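Local coordinates for protein LipS lipolytic enzyme (Unidentified, PDB 4FBL) that probably hydrolyses the ester bonds of lipids as a thermostable lipase of the alpha/beta hydrolase fold, at residues C[50-55]-C[77-82]; C[63-68]-C[261-266]; C[150-155]-C[223-228]. All blocks are in the same frame, centred on the assembly; numbering follows the deposited sequence.

In the fold
From the N terminus, strand 52-57 leads through the loop at 63-68 and helix 68-76 back to strand 80-83, and interaction 1 closes that short loop between neighbouring strands of the central sheet. Interaction 2 starts from within it: 63-68 meets 261-266, nearly two hundred residues later and just ahead of helix 267-279, so the two contacts cross along the chain. Interaction 3 pairs strand 147-151 with strand 221-226, and both its segments fall between those of interaction 2. These last two contacts touch, Thr262 CG2 resting on Ile151 CD1, whereas interaction 1, on the same sheet as interaction 3, stays about 9 Å from it between nearest atoms.

Interaction 1. Residues C[50-55]-C[77-82]; sequences SRIGVL and AGYTVA
Thr80 OG1 gives its proton to Ser50 O over 2.7 Å, meeting a lone pair in the carbonyl plane, and is gripped a second time by the backbone N of Gly49. With OG1 anti to the carbonyl carbon (chi1 -62°), the hydroxyl reaches Ser50, which precedes strand 52-57. This is the start of a parallel strand pair in the alpha/beta hydrolase sheet, closed by the beta-alpha-beta crossover from strand 52-57 through helix 68-76 to strand 80-83. Just before the pair, Gly78 ends the helix in a Schellman motif with positive phi, and its carbonyl O takes the N-H of Ser50 at 2.9 Å. From there the backbones alternate: Thr80 N bonds to Ile52 O, Val54 N to Thr80 O at 2.8 Å, and Ala82 N to Val54 O, with the strand axes turned 18° from parallel. CA-H...O contacts, such as that of Val81 CA with Val54 O, lie between these bonds.

The side chains of Leu55 and Ala82 share one face of the sheet, where helix 101-118 packs on Leu55; Val54 and Val81 occupy the other, where Ile278 of helix 267-279 packs on Val54. The Tyr79 ring lies alongside Ile52, pointing the same way, its CD1 3.8 Å from Ile52 CG2, and Leu275 and Ile278 also touch it. Nearer the ring's root, Val54 CG2 comes to 4.2 Å from Tyr79 CB. Ile52 O, already bonded to Thr80 N, lies in the plane of the Tyr79 ring at its edge, 3.6 Å from CD1.

Interaction 2. Residues C[63-68]-C[261-266]; sequences SPQSMR and ATLDND
Thr262 and Leu263 both turn their side chains on Ser66: Thr262 bonds to the carbonyl oxygen of Ser66 through its hydroxyl, while a methyl of Leu263 packs beside the same oxygen. Thr262 OG1 donates to Ser66 O over 2.6 Å, from a position tilted 34° out of the carbonyl plane. The hydroxyl sits between the backbone N and the carbonyl carbon (chi1 54°), which sends the CG2 methyl another way, to meet Met67 CE at 3.9 Å. The Met67 chain leaves its backbone pointing away from this partner, but bends at chi2 and chi3 until its end methyl returns to cross Thr262 obliquely. Leu127, at the end of strand 121-127, touches both side chains and extends this apolar patch.

Leu263 lies beside the same turn: its CD1 approaches Ser66 O at 3.4 Å, and CD2 faces Ser66 CB at 4.2 Å. The side chain of Gln65 crosses that of Leu263 at about a right angle. A water donates to Ser66 O at 3.0 Å and to Thr262 O at 2.7 Å, adding a second bridge between the segments. An alanine in place of Thr262 would probably leave Ser66 O without its direct bond from 261-266 and open a gap beside Met67 CE.

The contact joins the loop before helix 68-76 to the one before helix 267-279, close to the spermidine pocket. Two donors, hydroxyl and water, satisfy the buried Ser66 O, so the polar link between these loops centres on one carbonyl, with apolar packing on Thr262 and Leu263 beside it.

Interaction 3. Residues C[150-155]-C[223-228]; sequences PINAAL and IIQSRE
Asn152, just past the end of strand 147-151, turns its amide to Ser226 of strand 221-226, prolonging a parallel pair of the alpha/beta hydrolase sheet. Its CB carries CG anti to the carbonyl carbon (chi1 -76°), and CG comes within 3.8 Å of Ser226 N. At the tip, OD1 accepts the N-H of Ser226 at 2.8 Å, on a lone pair in the amide plane and with an N-H...O angle of 172°. ND2 donates to Ser226 OG at 3.2 Å, the hydroxyl lying almost in that same plane, and also to the carbonyl O of His259. Ser226 OG itself is bonded to Tyr258 O.

The strand pairing runs directly into this amide. Ile224 N bonds to Pro150 O at 2.9 Å, and Asn152 N to Ile224 O at 2.8 Å; beyond that, phi turns positive at Asn152 and its side-chain carbonyl replaces the next backbone acceptor. Ile151 and Ile224 lie side by side, pointing the same way, with Ile151 CG1 4.1 Å from Ile224 CB. Gln225 bends at chi2 to bring OE1 to 3.3 Å from Asn152 CA, while a water accepts from Ala153 N and, weakly, from Gln225 NE2.

Asn152 also touches Asp229, which with Ser128 and His259 fits a Ser-His-Asp triad. Gripped at both ends, the amide is held against rotation, and through the carbonyl of His259 it ties the strand ends to the loop that carries His259, consistent with a second-shell role in positioning that loop.

Interaction 1. Residues C[50-55]-C[77-82]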
loop_
_atom_site.group_PDB
_atom_site.type_symbol
_atom_site.label_atom_id
_atom_site.label_comp_id
_atom_site.label_asym_id
_atom_site.label_seq_id
_atom_site.Cartn_x
_atom_site.Cartn_y
_atom_site.Cartn_z
ATOM N N SER C 50 7.932 -9.119 34.584
ATOM C CA SER C 50 6.529 -9.176 35.059
ATOM C C SER C 50 5.469 -9.532 34.065
ATOM O O SER C 50 5.720 -9.779 32.872
ATOM C CB SER C 50 6.087 -7.894 35.723
ATOM O OG SER C 50 6.183 -6.764 34.846
ATOM N N ARG C 51 4.276 -9.545 34.615
ATOM C CA ARG C 51 3.054 -9.770 33.937
ATOM C C ARG C 51 2.702 -8.639 32.943
ATOM O O ARG C 51 1.778 -8.750 32.208
ATOM C CB ARG C 51 1.967 -9.926 34.967
ATOM C CG ARG C 51 1.848 -8.787 35.993
ATOM C CD ARG C 51 1.048 -9.214 37.216
ATOM N NE ARG C 51 0.562 -8.118 38.052
ATOM C CZ ARG C 51 1.045 -7.803 39.241
ATOM N NH1 ARG C 51 2.022 -8.498 39.738
ATOM N NH2 ARG C 51 0.556 -6.787 39.919
ATOM N N ILE C 52 3.459 -7.566 32.938
ATOM C CA ILE C 52 3.222 -6.513 31.900
ATOM C C ILE C 52 4.342 -6.603 30.841
ATOM O O ILE C 52 5.504 -6.622 31.211
ATOM C CB ILE C 52 3.185 -5.158 32.536
ATOM C CG1 ILE C 52 1.951 -5.077 33.506
ATOM C CG2 ILE C 52 2.981 -4.012 31.410
ATOM C CD1 ILE C 52 2.087 -3.842 34.457
ATOM N N GLY C 53 3.984 -6.693 29.560
ATOM C CA GLY C 53 5.042 -6.890 28.523
ATOM C C GLY C 53 5.046 -5.824 27.405
ATOM O O GLY C 53 4.023 -5.184 27.168
ATOM N N VAL C 54 6.189 -5.627 26.766
ATOM C CA VAL C 54 6.345 -4.580 25.723
ATOM C C VAL C 54 6.936 -5.255 24.489
ATOM O O VAL C 54 8.017 -5.898 24.599
ATOM C CB VAL C 54 7.307 -3.413 26.134
ATOM C CG1 VAL C 54 7.229 -2.219 25.130
ATOM C CG2 VAL C 54 6.997 -2.921 27.575
ATOM N N LEU C 55 6.291 -5.033 23.329
ATOM C CA LEU C 55 6.779 -5.539 22.060
ATOM C C LEU C 55 7.463 -4.338 21.433
ATOM O O LEU C 55 6.855 -3.271 21.361
ATOM C CB LEU C 55 5.555 -5.984 21.227
ATOM C CG LEU C 55 5.857 -7.041 20.136
ATOM C CD1 LEU C 55 4.524 -7.532 19.524
ATOM C CD2 LEU C 55 6.707 -6.480 18.989
ATOM N N ALA C 77 13.464 -1.947 33.947
ATOM C CA ALA C 77 12.373 -1.536 34.790
ATOM C C ALA C 77 11.556 -2.753 35.211
ATOM O O ALA C 77 10.663 -2.651 36.041
ATOM C CB ALA C 77 11.563 -0.472 34.141
ATOM N N GLY C 78 11.861 -3.941 34.692
ATOM C CA GLY C 78 11.159 -5.124 35.213
ATOM C C GLY C 78 10.127 -5.722 34.297
ATOM O O GLY C 78 9.623 -6.799 34.546
ATOM N N TYR C 79 9.814 -5.033 33.180
ATOM C CA TYR C 79 8.816 -5.533 32.200
ATOM C C TYR C 79 9.334 -6.759 31.428
ATOM O O TYR C 79 10.496 -6.826 31.236
ATOM C CB TYR C 79 8.445 -4.388 31.184
ATOM C CG TYR C 79 7.771 -3.220 31.930
ATOM C CD1 TYR C 79 6.520 -3.396 32.526
ATOM C CD2 TYR C 79 8.437 -2.009 32.121
ATOM C CE1 TYR C 79 5.923 -2.386 33.307
ATOM C CE2 TYR C 79 7.805 -0.953 32.874
ATOM C CZ TYR C 79 6.585 -1.171 33.458
ATOM O OH TYR C 79 5.970 -0.128 34.132
ATOM N N THR C 80 8.479 -7.671 31.012
ATOM C CA THR C 80 8.805 -8.655 29.945
ATOM C C THR C 80 8.922 -7.867 28.594
ATOM O O THR C 80 8.142 -6.904 28.392
ATOM C CB THR C 80 7.723 -9.742 29.896
ATOM O OG1 THR C 80 7.711 -10.450 31.165
ATOM C CG2 THR C 80 7.941 -10.779 28.784
ATOM N N VAL C 81 9.948 -8.198 27.785
ATOM C CA VAL C 81 10.361 -7.434 26.588
ATOM C C VAL C 81 10.593 -8.400 25.428
ATOM O O VAL C 81 11.328 -9.404 25.597
ATOM C CB VAL C 81 11.621 -6.540 26.779
ATOM C CG1 VAL C 81 11.887 -5.711 25.499
ATOM C CG2 VAL C 81 11.440 -5.500 27.939
ATOM N N ALA C 82 9.939 -8.157 24.285
ATOM C CA ALA C 82 10.284 -8.860 23.003
ATOM C C ALA C 82 10.671 -7.784 21.994
ATOM O O ALA C 82 9.805 -6.945 21.622
ATOM C CB ALA C 82 9.088 -9.686 22.457
#

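Interaction 2. Residues C[63-68]-C[261-266]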
loop_
_atom_site.group_PDB
_atom_site.type_symbol
_atom_site.label_atom_id
_atom_site.label_comp_id
_atom_site.label_asym_id
_atom_site.label_seq_id
_atom_site.Cartn_x
_atom_site.Cartn_y
_atom_site.Cartn_z
ATOM N N SER C 63 17.611 -2.852 12.315
ATOM C CA SER C 63 17.799 -4.088 13.103
ATOM C C SER C 63 17.536 -3.749 14.590
ATOM O O SER C 63 17.401 -2.569 14.904
ATOM C CB SER C 63 19.263 -4.602 13.019
ATOM O OG SER C 63 20.097 -3.751 13.858
ATOM N N PRO C 64 17.442 -4.769 15.467
ATOM C CA PRO C 64 17.180 -4.412 16.901
ATOM C C PRO C 64 18.182 -3.451 17.521
ATOM O O PRO C 64 17.873 -2.775 18.528
ATOM C CB PRO C 64 17.348 -5.720 17.615
ATOM C CG PRO C 64 16.873 -6.790 16.541
ATOM C CD PRO C 64 17.531 -6.223 15.275
ATOM N N GLN C 65 19.381 -3.326 16.933
ATOM C CA GLN C 65 20.326 -2.428 17.557
ATOM C C GLN C 65 19.789 -1.029 17.652
ATOM O O GLN C 65 20.149 -0.270 18.577
ATOM C CB GLN C 65 21.703 -2.441 16.859
ATOM C CG GLN C 65 21.880 -1.349 15.873
ATOM C CD GLN C 65 22.458 -0.123 16.432
ATOM O OE1 GLN C 65 23.141 -0.132 17.441
ATOM N NE2 GLN C 65 22.214 0.949 15.770
ATOM N N SER C 66 18.920 -0.605 16.719
ATOM C CA SER C 66 18.521 0.798 16.821
ATOM C C SER C 66 17.525 0.981 17.975
ATOM O O SER C 66 17.275 2.159 18.374
ATOM C CB SER C 66 17.907 1.379 15.554
ATOM O OG SER C 66 16.849 0.575 15.122
ATOM N N MET C 67 16.957 -0.137 18.460
ATOM C CA MET C 67 15.923 -0.120 19.511
ATOM C C MET C 67 16.530 -0.602 20.879
ATOM O O MET C 67 15.810 -0.667 21.890
ATOM C CB MET C 67 14.767 -1.065 19.156
ATOM C CG MET C 67 14.187 -0.940 17.709
ATOM S SD MET C 67 13.663 0.754 17.449
ATOM C CE MET C 67 12.262 1.139 18.443
ATOM N N ARG C 68 17.818 -0.986 20.902
ATOM C CA ARG C 68 18.428 -1.629 22.082
ATOM C C ARG C 68 18.406 -0.766 23.377
ATOM O O ARG C 68 17.974 -1.234 24.440
ATOM C CB ARG C 68 19.854 -2.100 21.732
ATOM C CG ARG C 68 20.341 -3.257 22.650
ATOM C CD ARG C 68 21.613 -4.004 22.114
ATOM N NE ARG C 68 21.180 -5.241 21.424
ATOM C CZ ARG C 68 20.480 -6.230 22.012
ATOM N NH1 ARG C 68 20.139 -6.132 23.308
ATOM N NH2 ARG C 68 20.131 -7.335 21.344
ATOM N N ALA C 261 15.450 8.594 16.126
ATOM C CA ALA C 261 15.341 9.309 17.341
ATOM C C ALA C 261 15.699 8.427 18.583
ATOM O O ALA C 261 16.137 8.977 19.615
ATOM C CB ALA C 261 13.959 9.951 17.442
ATOM N N THR C 262 15.575 7.095 18.435
ATOM C CA THR C 262 15.752 6.130 19.531
ATOM C C THR C 262 17.294 6.014 19.867
ATOM O O THR C 262 17.701 5.340 20.829
ATOM C CB THR C 262 15.243 4.753 19.132
ATOM O OG1 THR C 262 15.883 4.363 17.904
ATOM C CG2 THR C 262 13.720 4.776 18.930
ATOM N N LEU C 263 18.111 6.627 18.998
ATOM C CA LEU C 263 19.583 6.662 19.130
ATOM C C LEU C 263 20.063 8.044 19.362
ATOM O O LEU C 263 21.237 8.233 19.657
ATOM C CB LEU C 263 20.222 6.111 17.862
ATOM C CG LEU C 263 20.795 4.678 17.741
ATOM C CD1 LEU C 263 20.304 3.601 18.762
ATOM C CD2 LEU C 263 20.905 4.155 16.332
ATOM N N ASP C 264 19.180 9.025 19.262
ATOM C CA ASP C 264 19.553 10.460 19.066
ATOM C C ASP C 264 19.495 11.316 20.383
ATOM O O ASP C 264 19.211 10.798 21.456
ATOM C CB ASP C 264 18.575 11.067 18.039
ATOM C CG ASP C 264 19.190 12.186 17.203
ATOM O OD1 ASP C 264 20.140 12.870 17.676
ATOM O OD2 ASP C 264 18.701 12.434 16.075
ATOM N N ASN C 265 19.633 12.631 20.283
ATOM C CA ASN C 265 19.695 13.441 21.508
ATOM C C ASN C 265 18.457 13.209 22.345
ATOM O O ASN C 265 18.505 13.398 23.554
ATOM C CB ASN C 265 19.737 14.958 21.237
ATOM C CG ASN C 265 20.988 15.379 20.541
ATOM O OD1 ASN C 265 22.100 15.026 20.947
ATOM N ND2 ASN C 265 20.819 16.100 19.444
ATOM N N ASP C 266 17.304 12.876 21.730
ATOM C CA ASP C 266 16.084 12.836 22.571
ATOM C C ASP C 266 15.829 11.441 23.085
ATOM O O ASP C 266 14.766 11.205 23.669
ATOM C CB ASP C 266 14.842 13.320 21.812
ATOM C CG ASP C 266 14.849 14.818 21.590
ATOM O OD1 ASP C 266 14.821 15.550 22.600
ATOM O OD2 ASP C 266 14.819 15.251 20.423
HETATM O O HOH W 1 17.229 2.686 21.315
#

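Interaction 3. Residues C[150-155]-C[223-228]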
loop_
_atom_site.group_PDB
_atom_site.type_symbol
_atom_site.label_atom_id
_atom_site.label_comp_id
_atom_site.label_asym_id
_atom_site.label_seq_id
_atom_site.Cartn_x
_atom_site.Cartn_y
_atom_site.Cartn_z
ATOM N N PRO C 150 3.939 4.609 18.843
ATOM C CA PRO C 150 4.658 4.684 17.564
ATOM C C PRO C 150 5.639 5.900 17.504
ATOM O O PRO C 150 5.334 7.034 17.890
ATOM C CB PRO C 150 3.522 4.772 16.551
ATOM C CG PRO C 150 2.377 5.529 17.312
ATOM C CD PRO C 150 2.560 5.123 18.770
ATOM N N ILE C 151 6.832 5.635 17.010
ATOM C CA ILE C 151 7.876 6.629 16.925
ATOM C C ILE C 151 8.225 6.859 15.447
ATOM O O ILE C 151 8.697 5.937 14.773
ATOM C CB ILE C 151 9.135 6.088 17.634
ATOM C CG1 ILE C 151 8.828 5.749 19.126
ATOM C CG2 ILE C 151 10.222 7.163 17.633
ATOM C CD1 ILE C 151 10.006 5.007 19.869
ATOM N N ASN C 152 8.041 8.093 14.982
ATOM C CA ASN C 152 8.303 8.423 13.565
ATOM C C ASN C 152 7.728 7.405 12.549
ATOM O O ASN C 152 8.415 6.957 11.627
ATOM C CB ASN C 152 9.824 8.564 13.378
ATOM C CG ASN C 152 10.339 9.846 13.928
ATOM O OD1 ASN C 152 9.598 10.829 14.024
ATOM N ND2 ASN C 152 11.623 9.855 14.346
ATOM N N ALA C 153 6.469 7.018 12.767
ATOM C CA ALA C 153 5.869 5.877 12.105
ATOM C C ALA C 153 5.714 6.152 10.596
ATOM O O ALA C 153 5.269 7.223 10.245
ATOM C CB ALA C 153 4.488 5.579 12.719
ATOM N N ALA C 154 6.099 5.179 9.767
ATOM C CA ALA C 154 6.201 5.351 8.308
ATOM C C ALA C 154 4.874 4.897 7.602
ATOM O O ALA C 154 4.803 3.853 6.925
ATOM C CB ALA C 154 7.392 4.548 7.790
ATOM N N LEU C 155 3.820 5.627 7.853
ATOM C CA LEU C 155 2.483 5.319 7.172
ATOM C C LEU C 155 2.474 5.835 5.710
ATOM O O LEU C 155 2.012 5.113 4.795
ATOM C CB LEU C 155 1.354 5.899 7.952
ATOM C CG LEU C 155 0.723 4.993 9.038
ATOM C CD1 LEU C 155 1.653 4.629 10.158
ATOM C CD2 LEU C 155 -0.383 5.805 9.667
ATOM N N ILE C 223 2.140 9.250 20.608
ATOM C CA ILE C 223 2.666 9.315 19.236
ATOM C C ILE C 223 3.875 10.227 19.308
ATOM O O ILE C 223 3.747 11.409 19.636
ATOM C CB ILE C 223 1.596 9.890 18.266
ATOM C CG1 ILE C 223 0.311 9.065 18.359
ATOM C CG2 ILE C 223 2.122 9.905 16.787
ATOM C CD1 ILE C 223 -0.986 9.903 18.402
ATOM N N ILE C 224 5.036 9.667 18.993
ATOM C CA ILE C 224 6.305 10.377 19.151
ATOM C C ILE C 224 6.837 10.688 17.776
ATOM O O ILE C 224 7.033 9.780 17.008
ATOM C CB ILE C 224 7.329 9.477 19.933
ATOM C CG1 ILE C 224 6.701 9.166 21.300
ATOM C CG2 ILE C 224 8.731 10.181 20.036
ATOM C CD1 ILE C 224 7.579 8.300 22.247
ATOM N N GLN C 225 7.058 11.959 17.487
ATOM C CA GLN C 225 7.458 12.367 16.137
ATOM C C GLN C 225 8.567 13.437 16.202
ATOM O O GLN C 225 8.422 14.401 16.920
ATOM C CB GLN C 225 6.250 12.942 15.341
ATOM C CG GLN C 225 6.285 12.712 13.793
ATOM C CD GLN C 225 5.922 11.253 13.300
ATOM O OE1 GLN C 225 6.435 10.835 12.270
ATOM N NE2 GLN C 225 5.134 10.464 14.082
ATOM N N SER C 226 9.622 13.262 15.408
ATOM C CA SER C 226 10.629 14.235 15.255
ATOM C C SER C 226 10.110 15.409 14.402
ATOM O O SER C 226 9.459 15.243 13.310
ATOM C CB SER C 226 11.842 13.646 14.575
ATOM O OG SER C 226 12.579 12.717 15.354
ATOM N N ARG C 227 10.404 16.599 14.914
ATOM C CA ARG C 227 9.908 17.821 14.322
ATOM C C ARG C 227 10.610 17.988 12.988
ATOM O O ARG C 227 10.052 18.467 12.059
ATOM C CB ARG C 227 10.115 19.012 15.295
ATOM C CG ARG C 227 9.741 20.279 14.770
ATOM C CD ARG C 227 8.290 20.577 15.087
ATOM N NE ARG C 227 8.062 20.838 16.512
ATOM C CZ ARG C 227 6.864 21.133 17.017
ATOM N NH1 ARG C 227 5.797 21.266 16.237
ATOM N NH2 ARG C 227 6.723 21.319 18.310
ATOM N N GLU C 228 11.804 17.485 12.883
ATOM C CA GLU C 228 12.492 17.546 11.638
ATOM C C GLU C 228 13.028 16.147 11.356
ATOM O O GLU C 228 13.686 15.553 12.222
ATOM C CB GLU C 228 13.621 18.582 11.743
ATOM C CG GLU C 228 14.613 18.468 10.642
ATOM C CD GLU C 228 15.495 19.751 10.507
ATOM O OE1 GLU C 228 16.182 19.802 9.449
ATOM O OE2 GLU C 228 15.463 20.642 11.424
HETATM O O HOH W 2 4.834 8.052 15.071
#